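Local coordinates for protein transcription factor tau subunit sfc1 (Schizosaccharomyces pombe, PDB 4BJI) that binds, as part of the tauA domain of TFIIIC, the boxA promoter sites of tRNA and similar genes for RNA polymerase III transcription, here represented by its DNA-binding domain, at residues H126-K131 with R138-C143; R51-R56 with A105-L110; R183-A188 with E193-V198. All coordinates share one frame; numbering follows the deposited sequence. Where two conformers were deposited one is given.

Interaction 1. Residues H126-K131 with R138-C143; sequences HVFDGK and RVYQVC
The loop 126-131 passes beside strand 139-141 without a direct backbone hydrogen bond, closest at His126 and Tyr140, whose CA atoms lie 6.3 Å apart. Tyr140 carries the contact. Phe128, with CG anti to its own N (chi1 -168°), turns its ring edge toward the face of the tyrosine, and Phe128 CD2 sits over the centre of that ring. The result is a T-shaped pair with centroids 5.2 Å apart and planes at 86°. Phe128 CB adds a second touch at Tyr140 CD2, 3.7 Å away. Along the rim of the tyrosine ring, near its plane, run two backbone oxygens, His126 O at 3.4 Å from Tyr140 CD2 and Val127 O close to CE2. One water donates to His126 O and accepts from Gln141 N; another joins Val127 O to Tyr140 OH at 2.9 and 2.8 Å, so the hydroxyl of a buried tyrosine is given a hydrogen-bonding partner. Phenylalanine suits its place as a flat apolar ring that can set a C-H edge on the tyrosine and lie against Met182 and Leu186, which touch both rings. This is a T-shaped aromatic pair that, with helix 172-189, packs a loop onto the two-stranded antiparallel sheet 109-111/139-141.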
loop_
_atom_site.group_PDB
_atom_site.type_symbol
_atom_site.label_atom_id
_atom_site.label_comp_id
_atom_site.label_asym_id
_atom_site.label_seq_id
_atom_site.Cartn_x
_atom_site.Cartn_y
_atom_site.Cartn_z
ATOM N N HIS A 126 8.143 3.787 4.614
ATOM C CA HIS A 126 7.197 3.173 3.677
ATOM C C HIS A 126 7.781 3.067 2.252
ATOM O O HIS A 126 7.186 2.465 1.374
ATOM C CB HIS A 126 5.934 4.024 3.640
ATOM C CG HIS A 126 6.189 5.442 3.234
ATOM N ND1 HIS A 126 6.917 6.320 4.015
ATOM C CD2 HIS A 126 5.847 6.127 2.121
ATOM C CE1 HIS A 126 7.019 7.480 3.389
ATOM N NE2 HIS A 126 6.357 7.395 2.248
ATOM N N VAL A 127 8.961 3.647 2.042
ATOM C CA VAL A 127 9.589 3.686 0.715
ATOM C C VAL A 127 10.392 2.424 0.498
ATOM O O VAL A 127 11.087 1.954 1.406
ATOM C CB VAL A 127 10.514 4.925 0.639
ATOM C CG1 VAL A 127 11.301 4.966 -0.643
ATOM C CG2 VAL A 127 9.716 6.194 0.790
ATOM N N PHE A 128 10.324 1.893 -0.722
ATOM C CA PHE A 128 11.139 0.759 -1.129
ATOM C C PHE A 128 12.229 1.269 -2.051
ATOM O O PHE A 128 11.942 1.599 -3.215
ATOM C CB PHE A 128 10.311 -0.315 -1.856
ATOM C CG PHE A 128 11.056 -1.623 -2.024
ATOM C CD1 PHE A 128 12.014 -1.793 -3.013
ATOM C CD2 PHE A 128 10.798 -2.682 -1.153
ATOM C CE1 PHE A 128 12.695 -2.961 -3.102
ATOM C CE2 PHE A 128 11.471 -3.859 -1.271
ATOM C CZ PHE A 128 12.411 -3.988 -2.258
ATOM N N ASP A 129 13.453 1.353 -1.532
ATOM C CA ASP A 129 14.593 1.871 -2.335
ATOM C C ASP A 129 15.577 0.785 -2.754
ATOM O O ASP A 129 16.493 1.040 -3.548
ATOM C CB ASP A 129 15.303 3.047 -1.657
ATOM C CG ASP A 129 16.034 2.653 -0.401
ATOM O OD1 ASP A 129 16.026 1.459 -0.028
ATOM O OD2 ASP A 129 16.575 3.610 0.250
ATOM N N GLY A 130 15.404 -0.423 -2.242
ATOM C CA GLY A 130 16.309 -1.512 -2.579
ATOM C C GLY A 130 17.622 -1.509 -1.872
ATOM O O GLY A 130 18.473 -2.364 -2.174
ATOM N N LYS A 131 17.846 -0.571 -0.957
ATOM C CA LYS A 131 19.164 -0.458 -0.356
ATOM C C LYS A 131 19.198 -0.096 1.098
ATOM O O LYS A 131 20.228 -0.327 1.772
ATOM C CB LYS A 131 20.049 0.509 -1.147
ATOM C CG LYS A 131 19.504 1.880 -1.338
ATOM C CD LYS A 131 20.506 2.705 -2.161
ATOM C CE LYS A 131 20.055 4.130 -2.371
ATOM N NZ LYS A 131 21.117 4.880 -3.121
ATOM N N ARG A 138 6.368 -4.215 5.938
ATOM C CA ARG A 138 6.169 -5.401 5.108
ATOM C C ARG A 138 5.095 -5.217 4.055
ATOM O O ARG A 138 4.807 -6.147 3.324
ATOM C CB ARG A 138 5.846 -6.628 5.956
ATOM C CG ARG A 138 7.022 -7.064 6.867
ATOM C CD ARG A 138 8.181 -7.710 6.061
ATOM N NE ARG A 138 9.274 -8.149 6.939
ATOM C CZ ARG A 138 10.311 -7.390 7.281
ATOM N NH1 ARG A 138 10.412 -6.148 6.817
ATOM N NH2 ARG A 138 11.243 -7.867 8.095
ATOM N N VAL A 139 4.488 -4.036 3.985
ATOM C CA VAL A 139 3.494 -3.750 2.945
ATOM C C VAL A 139 3.915 -2.465 2.238
ATOM O O VAL A 139 4.043 -1.431 2.873
ATOM C CB VAL A 139 2.059 -3.573 3.482
ATOM C CG1 VAL A 139 1.091 -3.349 2.342
ATOM C CG2 VAL A 139 1.639 -4.775 4.305
ATOM N N TYR A 140 4.191 -2.561 0.937
ATOM C CA TYR A 140 4.673 -1.427 0.142
ATOM C C TYR A 140 3.674 -1.106 -0.938
ATOM O O TYR A 140 3.235 -1.995 -1.672
ATOM C CB TYR A 140 6.022 -1.744 -0.497
ATOM C CG TYR A 140 7.125 -1.895 0.518
ATOM C CD1 TYR A 140 7.401 -3.124 1.084
ATOM C CD2 TYR A 140 7.864 -0.811 0.911
ATOM C CE1 TYR A 140 8.404 -3.265 2.020
ATOM C CE2 TYR A 140 8.871 -0.948 1.844
ATOM C CZ TYR A 140 9.133 -2.170 2.377
ATOM O OH TYR A 140 10.164 -2.281 3.334
ATOM N N GLN A 141 3.380 0.170 -1.091
ATOM C CA GLN A 141 2.559 0.621 -2.200
ATOM C C GLN A 141 3.413 0.969 -3.419
ATOM O O GLN A 141 4.530 1.467 -3.283
ATOM C CB GLN A 141 1.717 1.811 -1.817
ATOM C CG GLN A 141 0.572 1.415 -0.877
ATOM C CD GLN A 141 -0.289 2.610 -0.566
ATOM O OE1 GLN A 141 -0.022 3.320 0.416
ATOM N NE2 GLN A 141 -1.281 2.878 -1.374
ATOM N N VAL A 142 2.878 0.719 -4.610
ATOM C CA VAL A 142 3.646 0.926 -5.834
ATOM C C VAL A 142 4.246 2.325 -5.965
ATOM O O VAL A 142 5.413 2.472 -6.344
ATOM C CB VAL A 142 2.767 0.595 -7.038
ATOM C CG1 VAL A 142 3.389 1.120 -8.355
ATOM C CG2 VAL A 142 2.494 -0.924 -7.080
ATOM N N CYS A 143 3.468 3.342 -5.662
ATOM C CA CYS A 143 3.922 4.722 -5.779
ATOM C C CYS A 143 5.094 5.050 -4.868
ATOM O O CYS A 143 5.755 6.086 -5.076
ATOM C CB CYS A 143 2.757 5.678 -5.534
ATOM S SG CYS A 143 1.932 5.482 -3.917
HETATM O O HOH W 1 4.553 2.127 0.759
HETATM O O HOH W 2 12.012 -0.142 3.251
#

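Interaction 2. Residues R51-R56 with A105-L110; sequences RPVWTR and AAYQAL
Apolar packing between segments 51-56 and 105-110 converges on one side chain, Tyr107, which meets Arg51, Pro52 and Val53. Val53 comes nearest the root of the tyrosine, its CB 3.6 Å from Tyr107 CB, and its CG1 branch rests on the same methylene. Farther out, the side chains of Pro52 and Tyr107 cross at about a right angle, Pro52 CD 3.6 Å from Tyr107 CE2 and also close to the hydroxyl end. Arg51 CG reaches the other side of the ring, 3.8 Å from Tyr107 CE1; all three approaches are oblique. A compact branched residue, a rigid proline and a methylene chain thus suit a long flat ring that must be lined from base to end. In Arg51, CG stands anti to the backbone N (chi1 174°) and the chain runs on extended to NE, which lays CD over the centre of the Trp54 ring, 3.6 Å above its plane.

The polar contacts also belong to Arg51. Its NE makes a weak bond to Val53 O, 3.3 Å long, at the edge of the guanidinium. NH2 is held by Gln141 and by a salt bridge to Asp144, so the buried charge is probably well compensated.

Both segments belong to the TFIIIC-subunit HTH domain family region, and the contact joins outer strand 53-55 of the mixed four-stranded sheet to the turn leading into strand 109-111.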
loop_
_atom_site.group_PDB
_atom_site.type_symbol
_atom_site.label_atom_id
_atom_site.label_comp_id
_atom_site.label_asym_id
_atom_site.label_seq_id
_atom_site.Cartn_x
_atom_site.Cartn_y
_atom_site.Cartn_z
ATOM N N ARG A 51 -3.867 11.602 -2.264
ATOM C CA ARG A 51 -3.670 10.188 -2.547
ATOM C C ARG A 51 -4.854 9.457 -1.917
ATOM O O ARG A 51 -5.023 9.506 -0.711
ATOM C CB ARG A 51 -2.345 9.750 -1.921
ATOM C CG ARG A 51 -2.023 8.325 -1.974
ATOM C CD ARG A 51 -0.536 8.252 -1.575
ATOM N NE ARG A 51 -0.172 6.984 -1.032
ATOM C CZ ARG A 51 1.109 6.676 -0.766
ATOM N NH1 ARG A 51 2.060 7.552 -1.032
ATOM N NH2 ARG A 51 1.401 5.532 -0.261
ATOM N N PRO A 52 -5.706 8.815 -2.727
ATOM C CA PRO A 52 -6.943 8.282 -2.150
ATOM C C PRO A 52 -6.799 6.969 -1.400
ATOM O O PRO A 52 -7.742 6.525 -0.756
ATOM C CB PRO A 52 -7.837 8.041 -3.360
ATOM C CG PRO A 52 -6.850 7.854 -4.502
ATOM C CD PRO A 52 -5.708 8.782 -4.203
ATOM N N VAL A 53 -5.639 6.332 -1.505
ATOM C CA VAL A 53 -5.394 4.996 -0.960
ATOM C C VAL A 53 -4.045 4.997 -0.255
ATOM O O VAL A 53 -3.012 5.304 -0.891
ATOM C CB VAL A 53 -5.353 3.950 -2.127
ATOM C CG1 VAL A 53 -4.996 2.577 -1.628
ATOM C CG2 VAL A 53 -6.697 3.913 -2.896
ATOM N N TRP A 54 -4.019 4.622 1.022
ATOM C CA TRP A 54 -2.817 4.697 1.846
ATOM C C TRP A 54 -2.675 3.505 2.781
ATOM O O TRP A 54 -3.653 3.117 3.449
ATOM C CB TRP A 54 -2.913 5.883 2.800
ATOM C CG TRP A 54 -2.772 7.271 2.251
ATOM C CD1 TRP A 54 -3.773 8.086 1.800
ATOM C CD2 TRP A 54 -1.573 8.045 2.209
ATOM N NE1 TRP A 54 -3.253 9.335 1.464
ATOM C CE2 TRP A 54 -1.904 9.319 1.711
ATOM C CE3 TRP A 54 -0.251 7.779 2.545
ATOM C CZ2 TRP A 54 -0.947 10.324 1.533
ATOM C CZ3 TRP A 54 0.693 8.773 2.353
ATOM C CH2 TRP A 54 0.335 10.027 1.857
ATOM N N THR A 55 -1.468 3.000 2.984
ATOM C CA THR A 55 -1.230 2.160 4.154
ATOM C C THR A 55 -1.155 3.030 5.424
ATOM O O THR A 55 -0.862 4.246 5.370
ATOM C CB THR A 55 0.064 1.390 4.080
ATOM O OG1 THR A 55 1.128 2.342 3.961
ATOM C CG2 THR A 55 0.044 0.426 2.885
ATOM N N ARG A 56 -1.411 2.402 6.579
ATOM C CA ARG A 56 -1.141 3.035 7.866
ATOM C C ARG A 56 0.292 3.559 7.969
ATOM O O ARG A 56 0.522 4.710 8.377
ATOM C CB ARG A 56 -1.413 2.033 9.001
ATOM C CG ARG A 56 -0.879 2.489 10.357
ATOM C CD ARG A 56 -1.072 1.374 11.408
ATOM N NE ARG A 56 -0.371 1.696 12.648
ATOM C CZ ARG A 56 -0.872 2.530 13.533
ATOM N NH1 ARG A 56 -2.058 3.070 13.301
ATOM N NH2 ARG A 56 -0.193 2.817 14.644
ATOM N N ALA A 105 -3.644 1.652 -10.118
ATOM C CA ALA A 105 -2.493 0.778 -10.185
ATOM C C ALA A 105 -1.326 1.344 -9.377
ATOM O O ALA A 105 -0.553 0.576 -8.795
ATOM C CB ALA A 105 -2.063 0.604 -11.654
ATOM N N ALA A 106 -1.214 2.657 -9.303
ATOM C CA ALA A 106 -0.128 3.287 -8.564
ATOM C C ALA A 106 -0.224 3.102 -7.035
ATOM O O ALA A 106 0.733 3.335 -6.309
ATOM C CB ALA A 106 -0.113 4.769 -8.878
ATOM N N TYR A 107 -1.402 2.702 -6.541
ATOM C CA TYR A 107 -1.661 2.613 -5.116
ATOM C C TYR A 107 -1.752 1.172 -4.631
ATOM O O TYR A 107 -1.957 0.933 -3.439
ATOM C CB TYR A 107 -2.951 3.356 -4.737
ATOM C CG TYR A 107 -2.973 4.774 -5.232
ATOM C CD1 TYR A 107 -1.886 5.595 -5.028
ATOM C CD2 TYR A 107 -4.041 5.243 -5.969
ATOM C CE1 TYR A 107 -1.883 6.903 -5.519
ATOM C CE2 TYR A 107 -4.054 6.528 -6.454
ATOM C CZ TYR A 107 -2.976 7.324 -6.233
ATOM O OH TYR A 107 -3.042 8.625 -6.748
ATOM N N GLN A 108 -1.587 0.204 -5.534
ATOM C CA GLN A 108 -1.621 -1.201 -5.124
ATOM C C GLN A 108 -0.555 -1.494 -4.083
ATOM O O GLN A 108 0.524 -0.888 -4.095
ATOM C CB GLN A 108 -1.447 -2.141 -6.316
ATOM C CG GLN A 108 -2.650 -2.114 -7.220
ATOM C CD GLN A 108 -2.657 -3.100 -8.362
ATOM O OE1 GLN A 108 -3.210 -2.774 -9.431
ATOM N NE2 GLN A 108 -2.087 -4.281 -8.180
ATOM N N ALA A 109 -0.884 -2.410 -3.170
ATOM C CA ALA A 109 -0.035 -2.840 -2.072
ATOM C C ALA A 109 0.494 -4.230 -2.276
ATOM O O ALA A 109 -0.242 -5.128 -2.699
ATOM C CB ALA A 109 -0.850 -2.809 -0.777
ATOM N N LEU A 110 1.798 -4.388 -2.039
ATOM C CA LEU A 110 2.428 -5.708 -2.065
ATOM C C LEU A 110 2.878 -6.050 -0.659
ATOM O O LEU A 110 3.620 -5.272 -0.039
ATOM C CB LEU A 110 3.596 -5.744 -3.042
ATOM C CG LEU A 110 3.234 -5.591 -4.518
ATOM C CD1 LEU A 110 3.458 -4.200 -4.939
ATOM C CD2 LEU A 110 4.089 -6.523 -5.312
#

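Interaction 3. Residues R183-A188 with E193-V198; sequences REKLFA and EMPSEV
Lys185 makes the first contact of helix 172-189 with the returning chain 193-198, meeting Pro195; Glu184, just before it, turns instead to the helix 197-205 that follows, touching Val200 and Ile203. The lysine chain leaves with CG beside the backbone N (chi1 -69°) and continues extended, so that it crosses Pro195 at about a right angle. Lys185 CB and CG each stand 3.8 Å from Pro195 CG, while Lys185 CG is 3.9 Å from Pro195 CB. Lysine suits this place because its methylenes can cover a proline while its amine reaches onward: NZ forms a salt bridge with Asp147 and a hydrogen bond with Thr149, anchoring the helix surface to the loop after strand 139-141. Proline suits the other side, since its rigid ring offers a compact apolar surface to the lysine methylenes and to Ala188 CB.

Leu186 faces the other way, into the buried side of the helix, where it meets Phe112, Leu114 and Phe128. The whole arrangement is an alpha-alpha hairpin, in which a short link turns the chain from helix 172-189 to helix 197-205. Ser196 starts the second helix as its N-cap, its OG accepting from Ala199 N.

Ala188, near the end of the first helix, is the point of closest approach. Its small methyl lets the chain come near: Ala188 CB lies 3.4 Å from Glu193 O and 4.0 Å from Pro195 CA. Its carbonyl accepts the segments' one mutual hydrogen bond, from Glu193 N at 3.0 Å, with an N-H...O angle of 160°. Glu193 CB approaches the same oxygen, Ala188 O, at 3.7 Å, and the rest of its side chain runs on extended from this exposed turn.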
loop_
_atom_site.group_PDB
_atom_site.type_symbol
_atom_site.label_atom_id
_atom_site.label_comp_id
_atom_site.label_asym_id
_atom_site.label_seq_id
_atom_site.Cartn_x
_atom_site.Cartn_y
_atom_site.Cartn_z
ATOM N N ARG A 183 11.037 -9.303 -3.039
ATOM C CA ARG A 183 11.214 -10.288 -1.972
ATOM C C ARG A 183 12.692 -10.628 -1.823
ATOM O O ARG A 183 13.234 -10.662 -0.722
ATOM C CB ARG A 183 10.418 -11.547 -2.273
ATOM C CG ARG A 183 10.485 -12.558 -1.138
ATOM C CD ARG A 183 9.797 -13.828 -1.571
ATOM N NE ARG A 183 10.537 -14.391 -2.693
ATOM C CZ ARG A 183 9.997 -15.030 -3.727
ATOM N NH1 ARG A 183 8.685 -15.215 -3.805
ATOM N NH2 ARG A 183 10.784 -15.489 -4.690
ATOM N N GLU A 184 13.355 -10.866 -2.941
ATOM C CA GLU A 184 14.783 -11.205 -2.904
ATOM C C GLU A 184 15.585 -10.081 -2.270
ATOM O O GLU A 184 16.443 -10.321 -1.412
ATOM C CB GLU A 184 15.314 -11.454 -4.305
ATOM C CG GLU A 184 16.757 -11.973 -4.292
ATOM C CD GLU A 184 16.849 -13.388 -3.727
ATOM O OE1 GLU A 184 15.922 -14.211 -3.975
ATOM O OE2 GLU A 184 17.791 -13.650 -2.963
ATOM N N LYS A 185 15.310 -8.837 -2.656
ATOM C CA LYS A 185 16.052 -7.716 -2.066
ATOM C C LYS A 185 15.755 -7.639 -0.566
ATOM O O LYS A 185 16.683 -7.466 0.257
ATOM C CB LYS A 185 15.750 -6.418 -2.796
ATOM C CG LYS A 185 16.293 -6.352 -4.205
ATOM C CD LYS A 185 16.449 -4.932 -4.695
ATOM C CE LYS A 185 17.017 -4.890 -6.110
ATOM N NZ LYS A 185 17.397 -3.552 -6.478
ATOM N N LEU A 186 14.493 -7.781 -0.171
ATOM C CA LEU A 186 14.185 -7.774 1.263
ATOM C C LEU A 186 14.913 -8.870 2.057
ATOM O O LEU A 186 15.360 -8.627 3.192
ATOM C CB LEU A 186 12.676 -7.910 1.460
ATOM C CG LEU A 186 11.883 -6.666 1.116
ATOM C CD1 LEU A 186 10.401 -7.015 1.126
ATOM C CD2 LEU A 186 12.164 -5.545 2.102
ATOM N N PHE A 187 15.032 -10.066 1.487
ATOM C CA PHE A 187 15.713 -11.173 2.195
ATOM C C PHE A 187 17.047 -10.658 2.707
ATOM O O PHE A 187 17.494 -10.966 3.829
ATOM C CB PHE A 187 16.081 -12.331 1.265
ATOM C CG PHE A 187 14.946 -13.228 0.856
ATOM C CD1 PHE A 187 13.905 -13.538 1.711
ATOM C CD2 PHE A 187 14.970 -13.808 -0.405
ATOM C CE1 PHE A 187 12.885 -14.403 1.295
ATOM C CE2 PHE A 187 13.960 -14.663 -0.825
ATOM C CZ PHE A 187 12.919 -14.962 0.029
ATOM N N ALA A 188 17.725 -9.910 1.844
ATOM C CA ALA A 188 19.070 -9.448 2.128
ATOM C C ALA A 188 19.054 -8.253 3.060
ATOM O O ALA A 188 19.766 -8.226 4.056
ATOM C CB ALA A 188 19.797 -9.084 0.841
ATOM N N GLU A 193 22.408 -7.016 4.726
ATOM C CA GLU A 193 23.230 -7.171 3.520
ATOM C C GLU A 193 22.666 -6.436 2.302
ATOM O O GLU A 193 21.453 -6.349 2.120
ATOM C CB GLU A 193 23.379 -8.664 3.184
ATOM C CG GLU A 193 24.027 -9.408 4.347
ATOM C CD GLU A 193 24.123 -10.906 4.161
ATOM O OE1 GLU A 193 23.430 -11.466 3.285
ATOM O OE2 GLU A 193 24.904 -11.522 4.920
HETATM N N MSE A 194 23.552 -5.927 1.454
HETATM C CA MSE A 194 23.134 -5.367 0.180
HETATM C C MSE A 194 22.778 -6.500 -0.768
HETATM O O MSE A 194 23.483 -7.520 -0.836
HETATM C CB MSE A 194 24.239 -4.503 -0.427
HETATM C CG MSE A 194 24.366 -3.146 0.230
HETATM SE SE MSE A 194 22.733 -2.084 -0.020
HETATM C CE MSE A 194 22.698 -2.071 -1.918
ATOM N N PRO A 195 21.672 -6.348 -1.489
ATOM C CA PRO A 195 21.296 -7.379 -2.462
ATOM C C PRO A 195 22.400 -7.545 -3.491
ATOM O O PRO A 195 23.066 -6.576 -3.838
ATOM C CB PRO A 195 20.004 -6.835 -3.099
ATOM C CG PRO A 195 19.473 -5.868 -2.098
ATOM C CD PRO A 195 20.652 -5.298 -1.359
ATOM N N SER A 196 22.625 -8.774 -3.924
ATOM C CA SER A 196 23.628 -9.033 -4.942
ATOM C C SER A 196 23.088 -8.687 -6.317
ATOM O O SER A 196 22.089 -9.242 -6.754
ATOM C CB SER A 196 24.048 -10.492 -4.919
ATOM O OG SER A 196 24.717 -10.796 -6.126
ATOM N N GLU A 197 23.729 -7.752 -6.998
ATOM C CA GLU A 197 23.253 -7.315 -8.305
ATOM C C GLU A 197 23.218 -8.480 -9.287
ATOM O O GLU A 197 22.292 -8.650 -10.067
ATOM C CB GLU A 197 24.139 -6.192 -8.851
ATOM C CG GLU A 197 23.450 -5.367 -9.939
ATOM C CD GLU A 197 24.420 -4.590 -10.818
ATOM O OE1 GLU A 197 25.276 -3.866 -10.261
ATOM O OE2 GLU A 197 24.315 -4.709 -12.067
ATOM N N VAL A 198 24.253 -9.285 -9.251
ATOM C CA VAL A 198 24.358 -10.356 -10.196
ATOM C C VAL A 198 23.304 -11.407 -9.838
ATOM O O VAL A 198 22.566 -11.888 -10.701
ATOM C CB VAL A 198 25.781 -10.905 -10.167
ATOM C CG1 VAL A 198 25.895 -12.120 -11.028
ATOM C CG2 VAL A 198 26.748 -9.811 -10.625
#

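Interaction 2 is the buried contact, near the centre of the chain; interaction 1 is partly buried, and interaction 3 lies at the surface, its centre about 21 Å from the centre of the chain. Interactions 1 and 2 share the sheet of strands 109-111 and 139-141, and Gln141 OE1, which accepts from Thr55 N as well as from Arg51 NH2, ties the two, as does Cys143 N by its bond to Ala106 O. Interaction 3 meets interaction 1 where Pro195 packs on Gly130 O and Leu186 on Phe128, but does not touch interaction 2. Their chemistry follows their places: mixed aliphatic and aromatic packing at the sheet junction, crossed rings with bridging waters beside it, and a backbone bond with proline packing at the surface hairpin.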